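Glycosyl hydrolases family 31 family protein (Aspergillus niger, PDB 6DRU) releases alpha-xylose from the non-reducing terminal glucose of xyloglucan oligosaccharides, as a retaining-type alpha-xylosidase of glycoside hydrolase family 31. Local coordinates at residues A[497-502]-A[545-550]; A[586-591]-A[679-684]; A[653-656]-A[661-664]; A[692-697]-A[702-707]. One frame throughout, in Å; residues are numbered along the deposited sequence.

Contact 1. Residues A[497-502]-A[545-550]; sequences VQVASG and LAWTTF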
# COMPACT_ATOMS: atom_id res chain seq x y z
N VAL A 497 -41.32 3.51 3.48
CA VAL A 497 -40.03 3.71 2.83
C VAL A 497 -39.79 2.70 1.71
O VAL A 497 -39.00 2.98 0.80
CB VAL A 497 -38.88 3.67 3.85
CG1 VAL A 497 -39.19 4.58 5.03
CG2 VAL A 497 -38.61 2.25 4.31
N GLN A 498 -40.45 1.54 1.74
CA GLN A 498 -40.21 0.52 0.72
C GLN A 498 -40.63 1.01 -0.66
O GLN A 498 -40.06 0.58 -1.67
CB GLN A 498 -40.96 -0.77 1.06
CG GLN A 498 -40.52 -1.43 2.34
CD GLN A 498 -39.01 -1.52 2.46
OE1 GLN A 498 -38.36 -2.18 1.66
NE2 GLN A 498 -38.46 -0.85 3.46
N VAL A 499 -41.63 1.90 -0.73
CA VAL A 499 -42.14 2.36 -2.02
C VAL A 499 -41.05 3.11 -2.78
O VAL A 499 -40.80 2.85 -3.96
CB VAL A 499 -43.39 3.22 -1.83
CG1 VAL A 499 -43.98 3.60 -3.18
CG2 VAL A 499 -44.41 2.49 -0.98
N ALA A 500 -40.39 4.05 -2.11
CA ALA A 500 -39.36 4.86 -2.76
C ALA A 500 -38.18 4.01 -3.22
O ALA A 500 -37.53 4.33 -4.22
CB ALA A 500 -38.89 5.97 -1.83
N SER A 501 -37.89 2.92 -2.50
CA SER A 501 -36.81 2.02 -2.92
C SER A 501 -37.14 1.34 -4.24
O SER A 501 -36.28 1.23 -5.12
CB SER A 501 -36.53 0.99 -1.83
OG SER A 501 -35.36 0.24 -2.11
N GLY A 502 -38.38 0.86 -4.40
CA GLY A 502 -38.77 0.25 -5.65
C GLY A 502 -38.86 1.23 -6.80
O GLY A 502 -38.67 0.85 -7.96
N LEU A 545 -50.04 -6.50 2.82
CA LEU A 545 -50.39 -7.54 1.85
C LEU A 545 -51.20 -6.97 0.70
O LEU A 545 -51.06 -7.42 -0.45
CB LEU A 545 -51.15 -8.67 2.55
CG LEU A 545 -51.38 -10.01 1.85
CD1 LEU A 545 -52.58 -9.97 0.91
CD2 LEU A 545 -50.13 -10.43 1.09
N ALA A 546 -52.07 -6.00 0.98
CA ALA A 546 -52.85 -5.37 -0.08
C ALA A 546 -51.96 -4.65 -1.08
O ALA A 546 -52.23 -4.66 -2.28
CB ALA A 546 -53.88 -4.41 0.53
N TRP A 547 -50.88 -4.02 -0.59
CA TRP A 547 -49.99 -3.30 -1.49
C TRP A 547 -49.25 -4.24 -2.43
O TRP A 547 -49.04 -3.92 -3.60
CB TRP A 547 -48.99 -2.47 -0.67
CG TRP A 547 -47.95 -1.80 -1.51
CD1 TRP A 547 -48.14 -1.15 -2.69
CD2 TRP A 547 -46.55 -1.72 -1.24
NE1 TRP A 547 -46.95 -0.67 -3.17
CE2 TRP A 547 -45.95 -1.01 -2.29
CE3 TRP A 547 -45.73 -2.19 -0.20
CZ2 TRP A 547 -44.58 -0.75 -2.34
CZ3 TRP A 547 -44.38 -1.93 -0.25
CH2 TRP A 547 -43.82 -1.21 -1.31
N THR A 548 -48.85 -5.42 -1.93
CA THR A 548 -48.11 -6.36 -2.76
C THR A 548 -48.92 -6.85 -3.94
O THR A 548 -48.34 -7.37 -4.91
CB THR A 548 -47.64 -7.55 -1.92
OG1 THR A 548 -48.77 -8.31 -1.50
CG2 THR A 548 -46.88 -7.06 -0.69
N THR A 549 -50.25 -6.71 -3.90
CA THR A 549 -51.07 -7.03 -5.06
C THR A 549 -50.70 -6.16 -6.25
O THR A 549 -50.75 -6.61 -7.40
CB THR A 549 -52.55 -6.87 -4.73
OG1 THR A 549 -52.83 -7.47 -3.46
CG2 THR A 549 -53.41 -7.55 -5.80
N PHE A 550 -50.33 -4.91 -6.00
CA PHE A 550 -50.00 -3.97 -7.06
C PHE A 550 -48.49 -3.72 -7.10
O PHE A 550 -48.04 -2.57 -7.12
CB PHE A 550 -50.78 -2.67 -6.87
CG PHE A 550 -52.26 -2.88 -6.79
CD1 PHE A 550 -53.04 -2.89 -7.93
CD2 PHE A 550 -52.88 -3.08 -5.56
CE1 PHE A 550 -54.40 -3.09 -7.86
CE2 PHE A 550 -54.24 -3.29 -5.48
CZ PHE A 550 -55.01 -3.29 -6.63
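Trp-547 extends from helix 535-548 to helix 492-508, and the six-membered end of its indole makes the contact with Gln-498 and Val-499. The CA atoms of Val-499 and Trp-547 are 9.7 Å apart, a gap suited to a long, flat, apolar side chain. With CG trans to the backbone N (chi1 174°), the indole stands well out from its own helix. The tight part lies at the rim of this ring. Val-499 CG2 sits above the ring plane, displaced toward the rim, 3.5 Å from Trp-547 CZ2, while Gln-498 CB comes to the edge, near the plane, 3.7 Å from Trp-547 CH2. Gln-498 suits this boundary because it offers an aliphatic CB to the ring and then bends at chi2 (-47°), carrying its amide away to a hydrogen bond between OE1 and Ser-485 OG. Its side chain lies about 9 Å from that of Asp-487, assigned as the proton donor. The looser part lies around this patch: Val-497, partly exposed, points away from the other helix. Thr-548 and Thr-549 turn back on their own chain, OG1 of Thr-548 bonding Leu-545 O at 2.7 Å, whereas Ala-546 O receives both OG1 and N of Thr-549 from one face of its carbonyl plane. Both helices belong to the family 31 TIM-barrel domain. Helix 582-594 packs on Leu-545 and Ala-546, strand 649-651 meets Phe-550, and Tyr-643 of strand 643-645 hydrogen-bonds Trp-547 NE1.

Contact 2. Residues A[586-591]-A[679-684]; sequences VSYIHL and YWWTNE. With NAG (2-acetamido-2-deoxy-beta-D-glucopyranose), chain K.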
# COMPACT_ATOMS: atom_id res chain seq x y z
N VAL A 586 -57.68 -13.19 1.28
CA VAL A 586 -57.99 -14.04 0.14
C VAL A 586 -58.56 -13.22 -1.01
O VAL A 586 -58.37 -13.57 -2.19
CB VAL A 586 -58.94 -15.17 0.58
CG1 VAL A 586 -59.34 -16.03 -0.61
CG2 VAL A 586 -58.27 -16.03 1.64
N SER A 587 -59.25 -12.12 -0.71
CA SER A 587 -59.79 -11.28 -1.78
C SER A 587 -58.68 -10.67 -2.62
O SER A 587 -58.77 -10.63 -3.85
CB SER A 587 -60.67 -10.18 -1.19
OG SER A 587 -59.88 -9.19 -0.55
N TYR A 588 -57.61 -10.20 -1.97
CA TYR A 588 -56.49 -9.64 -2.72
C TYR A 588 -55.72 -10.72 -3.48
O TYR A 588 -55.12 -10.43 -4.52
CB TYR A 588 -55.57 -8.87 -1.78
CG TYR A 588 -56.08 -7.49 -1.45
CD1 TYR A 588 -55.99 -6.46 -2.38
CD2 TYR A 588 -56.67 -7.21 -0.22
CE1 TYR A 588 -56.46 -5.19 -2.09
CE2 TYR A 588 -57.14 -5.95 0.07
CZ TYR A 588 -57.04 -4.94 -0.86
OH TYR A 588 -57.50 -3.68 -0.58
N ILE A 589 -55.71 -11.95 -2.97
CA ILE A 589 -55.12 -13.06 -3.72
C ILE A 589 -55.90 -13.29 -5.01
O ILE A 589 -55.31 -13.47 -6.08
CB ILE A 589 -55.07 -14.33 -2.85
CG1 ILE A 589 -54.07 -14.16 -1.71
CG2 ILE A 589 -54.72 -15.54 -3.70
CD1 ILE A 589 -53.97 -15.37 -0.80
N HIS A 590 -57.23 -13.28 -4.93
CA HIS A 590 -58.04 -13.44 -6.13
C HIS A 590 -57.90 -12.24 -7.06
O HIS A 590 -57.85 -12.41 -8.29
CB HIS A 590 -59.51 -13.65 -5.74
CG HIS A 590 -59.83 -15.05 -5.33
ND1 HIS A 590 -60.18 -15.38 -4.04
CD2 HIS A 590 -59.86 -16.20 -6.04
CE1 HIS A 590 -60.41 -16.68 -3.97
NE2 HIS A 590 -60.22 -17.20 -5.17
N LEU A 591 -57.84 -11.03 -6.50
CA LEU A 591 -57.65 -9.84 -7.33
C LEU A 591 -56.32 -9.91 -8.08
O LEU A 591 -56.23 -9.46 -9.23
CB LEU A 591 -57.71 -8.58 -6.47
CG LEU A 591 -57.39 -7.26 -7.17
CD1 LEU A 591 -58.38 -7.00 -8.30
CD2 LEU A 591 -57.40 -6.10 -6.18
N TYR A 679 -61.91 6.06 -8.91
CA TYR A 679 -61.55 5.31 -7.71
C TYR A 679 -62.03 3.87 -7.84
O TYR A 679 -63.14 3.61 -8.31
CB TYR A 679 -62.15 5.97 -6.47
CG TYR A 679 -61.55 5.49 -5.18
CD1 TYR A 679 -60.18 5.60 -4.94
CD2 TYR A 679 -62.34 4.93 -4.18
CE1 TYR A 679 -59.63 5.16 -3.75
CE2 TYR A 679 -61.79 4.49 -2.99
CZ TYR A 679 -60.44 4.61 -2.78
OH TYR A 679 -59.89 4.17 -1.60
N TRP A 680 -61.18 2.93 -7.43
CA TRP A 680 -61.44 1.52 -7.68
C TRP A 680 -62.65 1.02 -6.89
O TRP A 680 -63.44 0.23 -7.40
CB TRP A 680 -60.21 0.69 -7.34
CG TRP A 680 -60.33 -0.75 -7.72
CD1 TRP A 680 -60.83 -1.76 -6.94
CD2 TRP A 680 -59.94 -1.35 -8.96
NE1 TRP A 680 -60.77 -2.95 -7.63
CE2 TRP A 680 -60.23 -2.73 -8.87
CE3 TRP A 680 -59.37 -0.86 -10.14
CZ2 TRP A 680 -59.97 -3.62 -9.91
CZ3 TRP A 680 -59.12 -1.74 -11.17
CH2 TRP A 680 -59.42 -3.10 -11.05
N TRP A 681 -62.80 1.47 -5.65
CA TRP A 681 -63.78 0.88 -4.75
C TRP A 681 -65.14 1.56 -4.80
O TRP A 681 -66.14 0.93 -4.44
CB TRP A 681 -63.25 0.90 -3.32
CG TRP A 681 -61.90 0.28 -3.21
CD1 TRP A 681 -60.72 0.92 -2.96
CD2 TRP A 681 -61.57 -1.10 -3.39
NE1 TRP A 681 -59.68 0.02 -2.95
CE2 TRP A 681 -60.18 -1.23 -3.22
CE3 TRP A 681 -62.32 -2.25 -3.67
CZ2 TRP A 681 -59.52 -2.45 -3.31
CZ3 TRP A 681 -61.67 -3.46 -3.77
CH2 TRP A 681 -60.28 -3.56 -3.59
N THR A 682 -65.21 2.82 -5.24
CA THR A 682 -66.48 3.53 -5.33
C THR A 682 -66.89 3.85 -6.75
O THR A 682 -68.02 4.31 -6.96
CB THR A 682 -66.42 4.83 -4.52
OG1 THR A 682 -65.60 5.79 -5.20
CG2 THR A 682 -65.84 4.57 -3.13
N ASN A 683 -66.01 3.65 -7.73
CA ASN A 683 -66.25 3.97 -9.14
C ASN A 683 -66.52 5.46 -9.35
O ASN A 683 -67.03 5.85 -10.40
CB ASN A 683 -67.40 3.14 -9.71
CG ASN A 683 -67.01 1.71 -9.98
OD1 ASN A 683 -65.91 1.44 -10.48
ND2 ASN A 683 -67.89 0.78 -9.64
N GLU A 684 -66.16 6.29 -8.37
CA GLU A 684 -66.36 7.73 -8.50
C GLU A 684 -65.20 8.34 -9.27
O GLU A 684 -64.04 7.93 -9.11
CB GLU A 684 -66.48 8.37 -7.12
CG GLU A 684 -66.63 9.89 -7.16
CD GLU A 684 -67.15 10.45 -5.85
OE1 GLU A 684 -67.89 9.74 -5.14
OE2 GLU A 684 -66.81 11.62 -5.53
C1 NAG K . -67.47 -0.56 -9.97
C2 NAG K . -68.38 -1.37 -9.08
C3 NAG K . -68.09 -2.82 -9.16
C4 NAG K . -68.08 -3.27 -10.61
C5 NAG K . -67.17 -2.39 -11.44
C6 NAG K . -67.28 -2.77 -12.90
C7 NAG K . -69.36 -0.31 -7.09
C8 NAG K . -70.68 -0.14 -7.81
N2 NAG K . -68.26 -0.91 -7.74
O3 NAG K . -69.04 -3.53 -8.40
O4 NAG K . -67.61 -4.60 -10.67
O5 NAG K . -67.57 -1.04 -11.29
O6 NAG K . -66.47 -1.90 -13.67
O7 NAG K . -69.24 0.08 -5.94
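Leu-591 and Tyr-588, one turn apart on helix 582-594, each meet one of two consecutive tryptophans. Leu-591 holds CG trans to its backbone N (chi1 175°), which sends CD1 out to Trp-680 CZ2 at 4.1 Å; the two side chains run past each other in opposite directions. Tyr-588 instead has CG beside its backbone N (chi1 -80°), and its long ring swings the hydroxyl across to Trp-681, with OH 3.6 Å from CZ2. That hydroxyl is engaged by Gln-699 O, so a tyrosine can serve here as both apolar filler and polar tip. The tryptophans lie in the turn of a beta hairpin between strands 677-679 and 685-686, closed by Tyr-679 N to Glu-684 O (2.8 Å), and the contact thus joins a barrel helix to the C-terminal beta domain. The indoles also brace each other: Trp-680 CD1 lies over a face of Trp-681, whose CD2 in turn meets the edge of Trp-680. Trp-681 NE1 bonds Ile-701 O. Farther along the turn, Thr-682 OG1 accepts from Glu-684 N in an ST turn, and Asn-683 ND2 carries the N-acetylglucosamine, covalently bound at C1.

Contact 3. Residues A[653-656]-A[661-664]; sequences PVTL and EWPV. With NAG (2-acetamido-2-deoxy-beta-D-glucopyranose), chain E.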
# COMPACT_ATOMS: atom_id res chain seq x y z
N PRO A 653 -50.30 3.26 -1.01
CA PRO A 653 -50.60 2.44 0.17
C PRO A 653 -50.85 3.29 1.40
O PRO A 653 -50.34 4.40 1.54
CB PRO A 653 -49.34 1.58 0.34
CG PRO A 653 -48.57 1.72 -0.93
CD PRO A 653 -48.91 3.08 -1.47
N VAL A 654 -51.66 2.74 2.31
CA VAL A 654 -51.91 3.37 3.60
C VAL A 654 -50.79 2.99 4.55
O VAL A 654 -50.59 1.81 4.85
CB VAL A 654 -53.28 2.96 4.16
CG1 VAL A 654 -53.43 3.44 5.60
CG2 VAL A 654 -54.40 3.52 3.30
N THR A 655 -50.04 3.99 5.03
CA THR A 655 -48.85 3.76 5.83
C THR A 655 -49.03 4.20 7.28
O THR A 655 -48.04 4.43 7.99
CB THR A 655 -47.66 4.49 5.22
OG1 THR A 655 -47.86 5.90 5.32
CG2 THR A 655 -47.51 4.11 3.75
N LEU A 656 -50.27 4.31 7.75
CA LEU A 656 -50.55 4.70 9.12
C LEU A 656 -51.65 3.82 9.70
O LEU A 656 -52.54 3.37 8.96
CB LEU A 656 -50.96 6.18 9.22
CG LEU A 656 -49.85 7.20 8.97
CD1 LEU A 656 -50.42 8.61 9.04
CD2 LEU A 656 -48.71 7.02 9.96
N GLU A 661 -59.67 7.38 6.10
CA GLU A 661 -59.56 8.34 5.01
C GLU A 661 -58.09 8.50 4.66
O GLU A 661 -57.24 8.58 5.55
CB GLU A 661 -60.13 9.70 5.40
CG GLU A 661 -61.64 9.80 5.48
CD GLU A 661 -62.14 11.16 5.02
OE1 GLU A 661 -61.33 11.92 4.44
OE2 GLU A 661 -63.32 11.47 5.27
N TRP A 662 -57.79 8.54 3.36
CA TRP A 662 -56.41 8.66 2.92
C TRP A 662 -56.30 9.76 1.87
O TRP A 662 -57.10 9.79 0.92
CB TRP A 662 -55.89 7.33 2.36
CG TRP A 662 -54.40 7.29 2.28
CD1 TRP A 662 -53.63 7.29 1.16
CD2 TRP A 662 -53.50 7.26 3.39
NE1 TRP A 662 -52.30 7.25 1.50
CE2 TRP A 662 -52.19 7.24 2.87
CE3 TRP A 662 -53.66 7.25 4.78
CZ2 TRP A 662 -51.06 7.20 3.68
CZ3 TRP A 662 -52.54 7.22 5.59
CH2 TRP A 662 -51.25 7.19 5.03
N PRO A 663 -55.34 10.68 2.01
CA PRO A 663 -55.19 11.74 1.01
C PRO A 663 -54.29 11.33 -0.14
O PRO A 663 -53.09 11.11 0.05
CB PRO A 663 -54.59 12.89 1.82
CG PRO A 663 -53.86 12.22 2.98
CD PRO A 663 -54.32 10.77 3.06
N VAL A 664 -54.85 11.23 -1.34
CA VAL A 664 -54.12 10.83 -2.53
C VAL A 664 -54.05 12.01 -3.48
O VAL A 664 -55.08 12.65 -3.76
CB VAL A 664 -54.78 9.62 -3.22
CG1 VAL A 664 -54.03 9.25 -4.49
CG2 VAL A 664 -54.84 8.43 -2.26
C1 NAG E . -44.00 11.01 4.80
C2 NAG E . -44.38 10.08 5.94
C3 NAG E . -43.62 10.35 7.18
C4 NAG E . -42.14 10.44 6.89
C5 NAG E . -41.91 11.47 5.81
C6 NAG E . -40.43 11.58 5.51
C7 NAG E . -46.63 9.08 5.96
C8 NAG E . -48.11 9.20 6.24
N2 NAG E . -45.77 10.19 6.20
O3 NAG E . -43.89 9.34 8.13
O4 NAG E . -41.44 10.82 8.06
O5 NAG E . -42.61 11.06 4.65
O6 NAG E . -40.19 11.34 4.14
O7 NAG E . -46.18 8.04 5.54
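Val-654 lays its backbone CA, rather than just a methyl group, over the indole of Trp-662: the CH-pi approach is 3.9 Å from CA to the centroid of the six-membered ring, only 12° off the ring normal. Both methyls follow on that face, CG1 by CZ3 and CE3, CG2 at 3.8 Å from Trp-662 CD2. A branched valine suits the place because its two methyls spread over a wide flat surface. Pro-663 CD lies over the opposite face, so the indole is sandwiched between a loop and its own strand, 661-666, within the C-terminal beta domain. At the far end of the ring, Leu-656 crosses at about a right angle, its CB 4.1 Å from Trp-662 CZ3. Thr-655 turns outward to sugar: with chi1 at 67°, OG1 lies between backbone N and carbonyl carbon and donates to the acetyl oxygen O7 of an N-acetylglucosamine (chain E) at 2.7 Å. The acetyl methyl C8 of that sugar sits 3.7 Å from Leu-656 CD1. The sugar belongs to a glycan carried by the protein, not to a substrate. Trp-662 NE1 has a weak hydrogen bond to Ser-652 OG. Within the chain the contact therefore rests on dispersion and CH-pi attraction, with the amide of the glycan adding one directed bond and one apolar methyl.

Contact 4. Residues A[692-697]-A[702-707]; sequences VKVPAP and PVFHLG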
# COMPACT_ATOMS: atom_id res chain seq x y z
N VAL A 692 -57.16 14.53 -3.09
CA VAL A 692 -58.49 14.09 -2.70
C VAL A 692 -58.36 13.12 -1.53
O VAL A 692 -57.38 12.37 -1.43
CB VAL A 692 -59.25 13.45 -3.88
CG1 VAL A 692 -59.31 14.41 -5.06
CG2 VAL A 692 -58.60 12.14 -4.30
N LYS A 693 -59.34 13.16 -0.63
CA LYS A 693 -59.39 12.25 0.51
C LYS A 693 -60.45 11.20 0.22
O LYS A 693 -61.65 11.48 0.25
CB LYS A 693 -59.70 13.01 1.80
CG LYS A 693 -58.52 13.83 2.32
CD LYS A 693 -59.00 15.04 3.12
CE LYS A 693 -57.88 16.06 3.31
NZ LYS A 693 -57.50 16.71 2.03
N VAL A 694 -60.00 9.98 -0.06
CA VAL A 694 -60.89 8.89 -0.47
C VAL A 694 -61.15 7.95 0.69
O VAL A 694 -60.34 7.87 1.63
CB VAL A 694 -60.31 8.15 -1.68
CG1 VAL A 694 -60.19 9.10 -2.85
CG2 VAL A 694 -58.96 7.56 -1.33
N PRO A 695 -62.27 7.21 0.69
CA PRO A 695 -62.52 6.23 1.75
C PRO A 695 -61.53 5.08 1.68
O PRO A 695 -61.42 4.40 0.65
CB PRO A 695 -63.95 5.76 1.46
CG PRO A 695 -64.14 6.01 0.00
CD PRO A 695 -63.37 7.27 -0.29
N ALA A 696 -60.80 4.87 2.77
CA ALA A 696 -59.78 3.82 2.85
C ALA A 696 -60.02 2.98 4.10
O ALA A 696 -59.30 3.12 5.10
CB ALA A 696 -58.38 4.42 2.85
N PRO A 697 -61.03 2.10 4.08
CA PRO A 697 -61.16 1.13 5.18
C PRO A 697 -60.04 0.10 5.13
O PRO A 697 -59.21 0.14 4.21
CB PRO A 697 -62.53 0.50 4.93
CG PRO A 697 -62.73 0.63 3.46
CD PRO A 697 -62.08 1.93 3.06
N PRO A 702 -56.00 2.43 -1.42
CA PRO A 702 -56.30 3.52 -2.36
C PRO A 702 -55.69 3.30 -3.74
O PRO A 702 -54.47 3.34 -3.91
CB PRO A 702 -55.71 4.75 -1.67
CG PRO A 702 -55.71 4.40 -0.22
CD PRO A 702 -55.43 2.92 -0.16
N VAL A 703 -56.55 3.05 -4.73
CA VAL A 703 -56.13 2.80 -6.10
C VAL A 703 -57.10 3.49 -7.04
O VAL A 703 -58.32 3.30 -6.94
CB VAL A 703 -56.06 1.29 -6.42
CG1 VAL A 703 -55.90 1.07 -7.92
CG2 VAL A 703 -54.91 0.63 -5.67
N PHE A 704 -56.58 4.31 -7.95
CA PHE A 704 -57.35 4.91 -9.02
C PHE A 704 -56.93 4.28 -10.34
O PHE A 704 -55.92 3.57 -10.43
CB PHE A 704 -57.14 6.43 -9.08
CG PHE A 704 -57.53 7.14 -7.82
CD1 PHE A 704 -56.68 7.16 -6.72
CD2 PHE A 704 -58.74 7.80 -7.72
CE1 PHE A 704 -57.03 7.82 -5.57
CE2 PHE A 704 -59.10 8.46 -6.56
CZ PHE A 704 -58.23 8.47 -5.49
N HIS A 705 -57.71 4.54 -11.39
CA HIS A 705 -57.36 4.00 -12.69
C HIS A 705 -57.82 4.94 -13.79
O HIS A 705 -58.87 5.59 -13.67
CB HIS A 705 -57.96 2.60 -12.90
CG HIS A 705 -59.45 2.58 -13.04
ND1 HIS A 705 -60.09 2.83 -14.24
CD2 HIS A 705 -60.43 2.32 -12.14
CE1 HIS A 705 -61.39 2.74 -14.06
NE2 HIS A 705 -61.63 2.43 -12.80
N LEU A 706 -57.03 5.02 -14.85
CA LEU A 706 -57.37 5.78 -16.04
C LEU A 706 -58.08 4.87 -17.03
O LEU A 706 -57.86 3.66 -17.07
CB LEU A 706 -56.12 6.38 -16.68
CG LEU A 706 -55.36 7.40 -15.84
CD1 LEU A 706 -54.01 7.72 -16.45
CD2 LEU A 706 -56.18 8.67 -15.66
N GLY A 707 -58.95 5.47 -17.85
CA GLY A 707 -59.75 4.69 -18.76
C GLY A 707 -60.74 3.82 -17.99
O GLY A 707 -60.98 3.99 -16.79
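Val-694 and Phe-704 face each other across a beta-arch: strands 690-695 and 703-705 follow one another in the chain but belong to different sheets, meeting through side chains as in the beta-sandwich architecture of the family 31 C-terminal domain. Strand 690-695 pairs with 661-666, whereas 703-705 lies between 649-651 and 677-679. Val-694 can be followed outward. Its CB, directed at the opposing strand, lies against CE1 of Tyr-679 in strand 677-679. From there the branches part. CG1, trans to the carbonyl carbon (chi1 -62°), goes to the edge of the Phe-704 ring, near its plane, at 3.3 Å from CZ and 3.9 Å from CE2. CG2, the other branch, also meets Tyr-679 CE1 and reaches toward Pro-702 CB at 4.3 Å. A beta-branched residue fits because it can serve three partners from one short stem while keeping its strand extended. Val-692, two residues earlier and on the same side of the strand, adds CG2 at 3.9 Å from Phe-704 CZ, so two valines share the tip of one ring. Phe-704 is long enough to cross the interior between the sheets, and it also packs on Val-664 and Leu-666 of strand 661-666. At the narrow end of the arch small residues meet, Ala-696 CB lying 4.1 Å from Pro-702 CG. Lys-693 and Pro-695 point away from residues 702-707, and Pro-695 O accepts a hydrogen bond from Tyr-679 OH.

In the fold
Contact 1 is the deepest, its centre 14 Å from that of the chain, whereas the other three lie 26 to 28 Å out. Contact 1 joins two barrel helices, contact 2 ties a barrel helix to the beta domain, and contacts 3 and 4 lie wholly within that domain, sharing the paired strands 661-666 and 690-695. Trp-547 packs on Pro-653, linking contacts 1 and 3, and Phe-550 on Leu-591 and Val-703, linking contacts 1, 2 and 4. All are mainly apolar, three of them centred on tryptophan. Sugar marks the outer sides: contact 2 bears an attached glycan and contact 3 touches one. Contact 4, by contrast, is sheet-to-sheet packing of aliphatic and aromatic groups.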